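Local coordinates for protein DNA polymerase III subunit beta (Pseudomonas aeruginosa, PDB 4TSZ) that tethers DNA polymerases and other proteins to DNA as a sliding clamp and so confers processivity on them, at residues 224-227 with 232-235. Sequence-based numbering, arbitrary orientation.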
# COMPACT_ATOMS: atom_id res chain seq x y z
N HIS E 224 13.48 -26.84 17.10
CA HIS E 224 12.29 -26.00 17.05
C HIS E 224 12.28 -24.95 18.16
O HIS E 224 12.98 -25.06 19.17
CB HIS E 224 11.00 -26.86 17.18
CG HIS E 224 10.71 -27.82 16.05
ND1 HIS E 224 11.28 -29.08 16.02
CD2 HIS E 224 9.91 -27.68 14.96
CE1 HIS E 224 10.83 -29.65 14.91
NE2 HIS E 224 10.01 -28.85 14.24
N ILE E 225 11.43 -23.92 17.97
CA ILE E 225 11.11 -22.89 18.95
C ILE E 225 9.59 -22.86 19.06
O ILE E 225 8.90 -22.91 18.03
CB ILE E 225 11.74 -21.48 18.71
CG1 ILE E 225 11.34 -20.50 19.87
CG2 ILE E 225 11.38 -20.91 17.31
CD1 ILE E 225 12.07 -19.17 19.95
N ARG E 226 9.06 -22.79 20.29
CA ARG E 226 7.63 -22.70 20.52
C ARG E 226 7.31 -21.48 21.39
O ARG E 226 7.99 -21.24 22.38
CB ARG E 226 7.07 -23.99 21.15
CG ARG E 226 5.55 -24.10 21.04
CD ARG E 226 4.99 -25.31 21.76
NE ARG E 226 4.97 -25.11 23.21
CZ ARG E 226 4.71 -26.07 24.10
NH1 ARG E 226 4.46 -27.31 23.69
NH2 ARG E 226 4.73 -25.80 25.40
N ALA E 227 6.30 -20.71 20.98
CA ALA E 227 5.82 -19.53 21.69
C ALA E 227 4.32 -19.69 21.91
O ALA E 227 3.57 -19.87 20.95
CB ALA E 227 6.11 -18.27 20.90
N PHE E 232 -2.93 -18.42 21.19
CA PHE E 232 -2.16 -19.02 20.11
C PHE E 232 -0.91 -19.80 20.53
O PHE E 232 -0.30 -19.51 21.56
CB PHE E 232 -1.83 -17.99 18.99
CG PHE E 232 -0.66 -17.05 19.22
CD1 PHE E 232 0.65 -17.48 19.04
CD2 PHE E 232 -0.87 -15.71 19.53
CE1 PHE E 232 1.73 -16.61 19.24
CE2 PHE E 232 0.22 -14.83 19.74
CZ PHE E 232 1.51 -15.29 19.59
N THR E 233 -0.52 -20.76 19.69
CA THR E 233 0.72 -21.54 19.81
C THR E 233 1.45 -21.36 18.48
O THR E 233 0.93 -21.71 17.41
CB THR E 233 0.49 -23.01 20.18
OG1 THR E 233 -0.18 -23.09 21.43
CG2 THR E 233 1.80 -23.80 20.27
N PHE E 234 2.65 -20.79 18.56
CA PHE E 234 3.50 -20.57 17.41
C PHE E 234 4.64 -21.57 17.48
O PHE E 234 5.30 -21.66 18.52
CB PHE E 234 4.03 -19.11 17.38
CG PHE E 234 5.19 -18.84 16.46
CD1 PHE E 234 6.50 -19.06 16.87
CD2 PHE E 234 4.98 -18.32 15.19
CE1 PHE E 234 7.58 -18.81 16.02
CE2 PHE E 234 6.06 -18.05 14.34
CZ PHE E 234 7.35 -18.30 14.76
N THR E 235 4.89 -22.29 16.39
CA THR E 235 6.01 -23.22 16.31
C THR E 235 6.78 -22.95 15.03
O THR E 235 6.19 -22.82 13.96
CB THR E 235 5.58 -24.70 16.42
OG1 THR E 235 4.64 -24.86 17.49
CG2 THR E 235 6.75 -25.63 16.67
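Arg226 passes the aliphatic part of its side chain obliquely across the two threonines of the facing strand: CD approaches CG2 of Thr233 at 3.8 Å, while CG lies 3.7 Å from OG1 of Thr235. With CG anti to the backbone N (chi1 -163°), the chain leaves the sheet before bending at chi3, and NH1 ends in a salt bridge to Glu122. The same carboxylate takes a hydrogen bond from Thr235 OG1, so one acidic group ties both strands together on this face. Farther along, CG2 of Thr235 meets CD2 of the His224 ring at 4.1 Å. On the other face, Ala227 CB packs against Phe234 CD1, also 4.1 Å away.

In the backbone of the sheet, Ala227 and Phe234 form an antiparallel hydrogen-bonded pair: Ala227 N to Phe234 O spans 2.8 Å and Phe234 N to Ala227 O 2.7 Å, the latter almost straight, with an N-H...O angle of 176°. A CA-H...O contact from Arg226 CA to Phe234 O (3.2 Å) flanks this pair, and the strand axes run at 165°, as expected of a beta hairpin.

Strand 215-221 continues the sheet beyond 224-227, and strand 52-59 beyond 232-235, which carries the central domain's sheet into N-terminal-domain strands; helix 199-208 covers the apolar face, with Leu205 touching Ala227 and Phe234, and Leu208 touching Phe232 and Phe234.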